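One contact in two related proteins. Structure 1 is prolyl endopeptidase from Myxococcus xanthus, which probably hydrolyses oligopeptides as a serine protease, cutting after proline and far less readily after alanine: PDB 2BKL (chain A, 1.50 Å), residues L449-G454 and Y478-L483. Structure 2 is prolyl oligopeptidase from Novosphingobium capsulatum: PDB 1YR2 (chain B, 1.80 Å), residues L491-G496 and F520-L525. Both blocks share one frame: the second was fitted to the first on N, CA, C and O of the twelve residues, RMSD 0.17 Å. Numbering follows each deposited sequence.

Structure 1 (2BKL); sequences LLYGYG and YAVANL. With ZAH (N-[(benzyloxy)carbonyl]-L-alanyl-L-proline), chain C.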
loop_
_atom_site.group_PDB
_atom_site.type_symbol
_atom_site.label_atom_id
_atom_site.label_comp_id
_atom_site.label_asym_id
_atom_site.label_seq_id
_atom_site.Cartn_x
_atom_site.Cartn_y
_atom_site.Cartn_z
ATOM N N LEU A 449 -19.097 -2.183 -9.228
ATOM C CA LEU A 449 -17.735 -1.675 -9.210
ATOM C C LEU A 449 -16.827 -2.811 -8.746
ATOM O O LEU A 449 -16.977 -3.313 -7.639
ATOM C CB LEU A 449 -17.617 -0.496 -8.263
ATOM C CG LEU A 449 -16.247 0.150 -8.078
ATOM C CD1 LEU A 449 -15.723 0.696 -9.341
ATOM C CD2 LEU A 449 -16.393 1.262 -7.037
ATOM N N LEU A 450 -15.898 -3.201 -9.589
ATOM C CA LEU A 450 -15.002 -4.336 -9.384
ATOM C C LEU A 450 -13.584 -3.785 -9.211
ATOM O O LEU A 450 -13.075 -3.069 -10.088
ATOM C CB LEU A 450 -15.068 -5.293 -10.585
ATOM C CG LEU A 450 -13.965 -6.349 -10.691
ATOM C CD1 LEU A 450 -13.983 -7.305 -9.476
ATOM C CD2 LEU A 450 -14.080 -7.095 -11.979
ATOM N N TYR A 451 -12.993 -4.114 -8.081
ATOM C CA TYR A 451 -11.690 -3.621 -7.659
ATOM C C TYR A 451 -10.679 -4.770 -7.601
ATOM O O TYR A 451 -10.989 -5.888 -7.173
ATOM C CB TYR A 451 -11.852 -3.016 -6.261
ATOM C CG TYR A 451 -10.628 -2.481 -5.561
ATOM C CD1 TYR A 451 -9.807 -1.579 -6.186
ATOM C CD2 TYR A 451 -10.382 -2.785 -4.230
ATOM C CE1 TYR A 451 -8.697 -1.025 -5.529
ATOM C CE2 TYR A 451 -9.292 -2.235 -3.557
ATOM C CZ TYR A 451 -8.432 -1.394 -4.255
ATOM O OH TYR A 451 -7.301 -0.819 -3.662
ATOM N N GLY A 452 -9.453 -4.471 -7.998
ATOM C CA GLY A 452 -8.362 -5.416 -7.892
ATOM C C GLY A 452 -7.020 -4.713 -7.853
ATOM O O GLY A 452 -6.928 -3.516 -8.062
ATOM N N TYR A 453 -5.981 -5.481 -7.535
ATOM C CA TYR A 453 -4.608 -4.981 -7.528
ATOM C C TYR A 453 -3.739 -5.993 -8.249
ATOM O O TYR A 453 -3.456 -5.811 -9.422
ATOM C CB TYR A 453 -4.152 -4.694 -6.103
ATOM C CG TYR A 453 -2.776 -4.066 -5.960
ATOM C CD1 TYR A 453 -2.580 -2.718 -6.172
ATOM C CD2 TYR A 453 -1.684 -4.806 -5.565
ATOM C CE1 TYR A 453 -1.331 -2.144 -5.980
ATOM C CE2 TYR A 453 -0.421 -4.240 -5.399
ATOM C CZ TYR A 453 -0.257 -2.921 -5.617
ATOM O OH TYR A 453 0.993 -2.361 -5.412
ATOM N N GLY A 454 -3.371 -7.086 -7.592
ATOM C CA GLY A 454 -2.729 -8.212 -8.255
ATOM C C GLY A 454 -1.238 -8.036 -8.426
ATOM O O GLY A 454 -0.752 -7.859 -9.531
ATOM N N TYR A 478 -20.385 -3.998 -4.955
ATOM C CA TYR A 478 -18.937 -3.766 -4.847
ATOM C C TYR A 478 -18.262 -5.106 -4.757
ATOM O O TYR A 478 -18.609 -5.925 -3.894
ATOM C CB TYR A 478 -18.613 -2.944 -3.604
ATOM C CG TYR A 478 -17.142 -2.667 -3.374
ATOM C CD1 TYR A 478 -16.412 -1.920 -4.275
ATOM C CD2 TYR A 478 -16.511 -3.119 -2.229
ATOM C CE1 TYR A 478 -15.055 -1.643 -4.050
ATOM C CE2 TYR A 478 -15.177 -2.846 -1.989
ATOM C CZ TYR A 478 -14.464 -2.117 -2.908
ATOM O OH TYR A 478 -13.107 -1.819 -2.689
ATOM N N ALA A 479 -17.291 -5.366 -5.631
ATOM C CA ALA A 479 -16.610 -6.654 -5.669
ATOM C C ALA A 479 -15.120 -6.436 -5.620
ATOM O O ALA A 479 -14.612 -5.487 -6.228
ATOM C CB ALA A 479 -16.989 -7.412 -6.945
ATOM N N VAL A 480 -14.415 -7.300 -4.900
ATOM C CA VAL A 480 -12.966 -7.218 -4.722
ATOM C C VAL A 480 -12.383 -8.615 -5.018
ATOM O O VAL A 480 -12.679 -9.571 -4.305
ATOM C CB VAL A 480 -12.589 -6.760 -3.280
ATOM C CG1 VAL A 480 -11.079 -6.616 -3.162
ATOM C CG2 VAL A 480 -13.300 -5.444 -2.931
ATOM N N ALA A 481 -11.576 -8.720 -6.070
ATOM C CA ALA A 481 -11.011 -10.005 -6.484
ATOM C C ALA A 481 -9.636 -10.211 -5.905
ATOM O O ALA A 481 -8.808 -9.271 -5.927
ATOM C CB ALA A 481 -10.985 -10.105 -7.988
ATOM N N ASN A 482 -9.346 -11.417 -5.431
ATOM C CA ASN A 482 -8.053 -11.780 -4.851
ATOM C C ASN A 482 -7.182 -12.418 -5.933
ATOM O O ASN A 482 -6.800 -13.592 -5.879
ATOM C CB ASN A 482 -8.246 -12.735 -3.671
ATOM C CG ASN A 482 -8.982 -12.107 -2.532
ATOM O OD1 ASN A 482 -10.170 -12.342 -2.352
ATOM N ND2 ASN A 482 -8.277 -11.317 -1.738
ATOM N N LEU A 483 -6.835 -11.582 -6.891
ATOM C CA LEU A 483 -6.093 -11.980 -8.069
ATOM C C LEU A 483 -4.716 -12.543 -7.710
ATOM O O LEU A 483 -4.112 -12.192 -6.680
ATOM C CB LEU A 483 -5.874 -10.789 -8.968
ATOM C CG LEU A 483 -7.075 -9.960 -9.349
ATOM C CD1 LEU A 483 -6.630 -8.694 -10.138
ATOM C CD2 LEU A 483 -8.041 -10.783 -10.155
HETATM C C1 ZAH C . 1.838 1.125 -6.634
HETATM O O2 ZAH C . 1.338 -0.171 -6.872
HETATM C C3 ZAH C . 3.377 1.213 -6.768
HETATM C C4 ZAH C . 3.845 0.891 -8.190
HETATM C C5 ZAH C . 4.143 -0.603 -8.219
HETATM C C6 ZAH C . 4.446 -1.017 -6.803
HETATM N N7 ZAH C . 4.113 0.168 -6.022
HETATM C C8 ZAH C . 4.354 0.258 -4.716
HETATM O O9 ZAH C . 4.080 1.402 -4.116
HETATM C C10 ZAH C . 5.201 -0.796 -3.970
HETATM C C11 ZAH C . 4.188 -1.879 -3.595
HETATM N N14 ZAH C . 5.782 -0.267 -2.761
HETATM C C15 ZAH C . 6.810 0.547 -2.797
HETATM O O16 ZAH C . 7.409 0.845 -3.920
HETATM O O17 ZAH C . 7.293 1.079 -1.557
HETATM C C18 ZAH C . 8.322 2.091 -1.705
HETATM C C19 ZAH C . 8.592 2.830 -0.390
HETATM C C20 ZAH C . 9.143 2.127 0.689
HETATM C C21 ZAH C . 9.383 2.785 1.896
HETATM C C22 ZAH C . 9.096 4.148 2.011
HETATM C C23 ZAH C . 8.570 4.860 0.929
HETATM C C24 ZAH C . 8.316 4.197 -0.271
HETATM O O HOH W 1 -6.294 -8.229 -6.438
#
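Neighbouring parallel strands 448-451 and 477-481 of the alpha/beta-hydrolase sheet, linked by a beta-alpha-beta crossover through helix 469-473, put Leu-449, Tyr-451, Tyr-478 and Val-480 on one face. Tyr-478 has CG anti to its own N (chi1 179°), which carries its ring over to Tyr-451: CE1 lies 4.1 Å from Tyr-451 CB, and OH 3.3 Å from Tyr-451 CD2. Val-480 runs beside Tyr-451, its CG1 4.0 Å from Tyr-451 CD2. Leu-449 CD2 meets Tyr-478 CD1 at 4.2 Å. On the other face Leu-450 CD1 packs 3.9 Å from Ala-479 CB. Tyr-451 N donates to Ala-479 O (2.8 Å). Where the strands end, water 1 accepts from Tyr-453 N and donates to Ala-481 O. Tyr-453 OH gives a 2.7 Å hydrogen bond to ZAH O2, so the loop reaches the ligand pocket. Outside the segments, Ile-468 touches Tyr-478.

How the two compare
The sharpest difference is the hydroxyl of Tyr-478(A), which has no counterpart on Phe-520(B). The CB atoms coincide within the error, but the rings do not overlay exactly: their CZ atoms are 1.0 Å apart. With the OH goes its 3.3 Å approach to Tyr-451(A) CD2, while the ring touch stays: Tyr-478(A) CE1 to Tyr-451(A) CB is 4.1 Å, Phe-520(B) CE1 to Tyr-493(B) CB 3.9 Å. Tyr-451(A) and Tyr-493(B) differ within one rotamer, their OH atoms standing 1.0 Å apart after superposition, and the place of Tyr-451(A) CE2 is left; the missing hydroxyl may contribute, but the next exchange lies beside the same ring.

There, CG1 of Val-480(A) and CG of Leu-522(B) fall 0.3 Å apart. CG2 of Val-480(A) has no match, whereas Leu-522(B) extends further through CD1 and CD2. CD2 of Leu-522(B) touches Asn-524(B) ND2 at 3.9 Å, a contact in structure 2 alone; Val-480(A) CG1 comes no nearer than 5.6 Å to Asn-482(A) N. Val-480(A) still touches Tyr-451(A), and Leu-522(B) Tyr-493(B).

Leu-449(A) and Leu-491(B) are modelled with different ends, chi2 61° against 171°. The place of Leu-449(A) CD1 is left, yet Leu-449(A) CD2 lies on Tyr-478(A) CD1 as Leu-491(B) CD2 does on Phe-520(B) CD1. ZAH, bound at Tyr-453(A), is in structure 1 alone; protein from outside the segments reaches into part of its place in structure 2.

Structure 2 (1YR2); sequences LLYGYG and FALANL.
In the parallel strand pair 490-493 and 519-523 of a beta-alpha-beta unit, Leu-491, Tyr-493, Phe-520 and Leu-522 share one face. Phe-520 has CG anti to its own N (chi1 173°), which carries its ring over to Tyr-493: CE1 lies 3.9 Å from Tyr-493 CB. Leu-522 runs beside Tyr-493, its CD1 3.9 Å from Tyr-493 CD2. The other branch, Leu-522 CD2, rests 3.9 Å from Asn-524 ND2. Leu-491 CD2 meets Phe-520 CD1 at 4.0 Å. On the other face Leu-492 CD1 packs 3.9 Å from Ala-521 CB. Tyr-493 N donates to Ala-521 O (2.9 Å). Where the strands end, water 2 accepts from Tyr-495 N and donates to Ala-523 O. Outside the segments, the Phe-510 side chain packs on Phe-520 and Tyr-493.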
loop_
_atom_site.group_PDB
_atom_site.type_symbol
_atom_site.label_atom_id
_atom_site.label_comp_id
_atom_site.label_asym_id
_atom_site.label_seq_id
_atom_site.Cartn_x
_atom_site.Cartn_y
_atom_site.Cartn_z
ATOM N N LEU B 491 -19.031 -2.075 -9.034
ATOM C CA LEU B 491 -17.672 -1.592 -9.031
ATOM C C LEU B 491 -16.780 -2.758 -8.601
ATOM O O LEU B 491 -16.880 -3.228 -7.459
ATOM C CB LEU B 491 -17.554 -0.423 -8.047
ATOM C CG LEU B 491 -16.264 0.410 -8.054
ATOM C CD1 LEU B 491 -16.450 1.656 -7.160
ATOM C CD2 LEU B 491 -15.116 -0.366 -7.553
ATOM N N LEU B 492 -15.907 -3.199 -9.506
ATOM C CA LEU B 492 -14.986 -4.325 -9.285
ATOM C C LEU B 492 -13.573 -3.786 -9.177
ATOM O O LEU B 492 -13.099 -3.138 -10.086
ATOM C CB LEU B 492 -15.066 -5.306 -10.441
ATOM C CG LEU B 492 -13.997 -6.371 -10.558
ATOM C CD1 LEU B 492 -14.033 -7.310 -9.326
ATOM C CD2 LEU B 492 -14.136 -7.127 -11.858
ATOM N N TYR B 493 -12.941 -4.062 -8.051
ATOM C CA TYR B 493 -11.604 -3.598 -7.696
ATOM C C TYR B 493 -10.599 -4.741 -7.655
ATOM O O TYR B 493 -10.931 -5.892 -7.337
ATOM C CB TYR B 493 -11.686 -2.925 -6.331
ATOM C CG TYR B 493 -10.400 -2.317 -5.849
ATOM C CD1 TYR B 493 -10.028 -1.037 -6.232
ATOM C CD2 TYR B 493 -9.547 -3.014 -5.026
ATOM C CE1 TYR B 493 -8.863 -0.488 -5.797
ATOM C CE2 TYR B 493 -8.350 -2.445 -4.578
ATOM C CZ TYR B 493 -8.035 -1.181 -4.986
ATOM O OH TYR B 493 -6.880 -0.604 -4.578
ATOM N N GLY B 494 -9.381 -4.435 -8.066
ATOM C CA GLY B 494 -8.300 -5.401 -7.929
ATOM C C GLY B 494 -6.963 -4.678 -7.867
ATOM O O GLY B 494 -6.884 -3.482 -8.095
ATOM N N TYR B 495 -5.931 -5.416 -7.493
ATOM C CA TYR B 495 -4.525 -4.929 -7.542
ATOM C C TYR B 495 -3.671 -5.933 -8.286
ATOM O O TYR B 495 -3.368 -5.742 -9.477
ATOM C CB TYR B 495 -4.005 -4.691 -6.130
ATOM C CG TYR B 495 -2.665 -3.985 -6.047
ATOM C CD1 TYR B 495 -2.560 -2.625 -6.254
ATOM C CD2 TYR B 495 -1.489 -4.675 -5.736
ATOM C CE1 TYR B 495 -1.326 -1.943 -6.146
ATOM C CE2 TYR B 495 -0.263 -4.001 -5.644
ATOM C CZ TYR B 495 -0.191 -2.655 -5.866
ATOM O OH TYR B 495 1.003 -1.994 -5.755
ATOM N N GLY B 496 -3.356 -7.065 -7.645
ATOM C CA GLY B 496 -2.788 -8.217 -8.321
ATOM C C GLY B 496 -1.291 -8.085 -8.546
ATOM O O GLY B 496 -0.807 -7.992 -9.683
ATOM N N PHE B 520 -20.397 -3.870 -4.797
ATOM C CA PHE B 520 -18.953 -3.819 -4.765
ATOM C C PHE B 520 -18.393 -5.240 -4.783
ATOM O O PHE B 520 -18.898 -6.152 -4.106
ATOM C CB PHE B 520 -18.472 -3.016 -3.565
ATOM C CG PHE B 520 -16.983 -3.058 -3.356
ATOM C CD1 PHE B 520 -16.132 -2.370 -4.205
ATOM C CD2 PHE B 520 -16.433 -3.821 -2.356
ATOM C CE1 PHE B 520 -14.758 -2.363 -4.002
ATOM C CE2 PHE B 520 -15.044 -3.865 -2.155
ATOM C CZ PHE B 520 -14.202 -3.125 -3.006
ATOM N N ALA B 521 -17.367 -5.422 -5.606
ATOM C CA ALA B 521 -16.669 -6.702 -5.721
ATOM C C ALA B 521 -15.192 -6.464 -5.720
ATOM O O ALA B 521 -14.699 -5.481 -6.271
ATOM C CB ALA B 521 -17.115 -7.366 -6.991
ATOM N N LEU B 522 -14.458 -7.338 -5.057
ATOM C CA LEU B 522 -13.023 -7.253 -4.987
ATOM C C LEU B 522 -12.477 -8.660 -5.181
ATOM O O LEU B 522 -12.853 -9.572 -4.445
ATOM C CB LEU B 522 -12.577 -6.699 -3.638
ATOM C CG LEU B 522 -11.057 -6.496 -3.425
ATOM C CD1 LEU B 522 -10.779 -5.502 -2.356
ATOM C CD2 LEU B 522 -10.340 -7.804 -3.061
ATOM N N ALA B 523 -11.636 -8.829 -6.193
ATOM C CA ALA B 523 -11.044 -10.152 -6.517
ATOM C C ALA B 523 -9.619 -10.247 -5.984
ATOM O O ALA B 523 -8.824 -9.335 -6.157
ATOM C CB ALA B 523 -11.058 -10.348 -8.002
ATOM N N ASN B 524 -9.310 -11.353 -5.332
ATOM C CA ASN B 524 -8.015 -11.604 -4.711
ATOM C C ASN B 524 -7.134 -12.320 -5.746
ATOM O O ASN B 524 -6.776 -13.484 -5.616
ATOM C CB ASN B 524 -8.194 -12.459 -3.464
ATOM C CG ASN B 524 -8.875 -11.714 -2.343
ATOM O OD1 ASN B 524 -10.082 -11.907 -2.092
ATOM N ND2 ASN B 524 -8.138 -10.751 -1.725
ATOM N N LEU B 525 -6.790 -11.561 -6.773
ATOM C CA LEU B 525 -6.059 -12.035 -7.924
ATOM C C LEU B 525 -4.701 -12.625 -7.533
ATOM O O LEU B 525 -4.070 -12.209 -6.538
ATOM C CB LEU B 525 -5.817 -10.860 -8.854
ATOM C CG LEU B 525 -7.037 -10.042 -9.267
ATOM C CD1 LEU B 525 -6.583 -8.808 -10.026
ATOM C CD2 LEU B 525 -7.967 -10.776 -10.091
HETATM O O HOH W 2 -6.401 -8.122 -6.300
#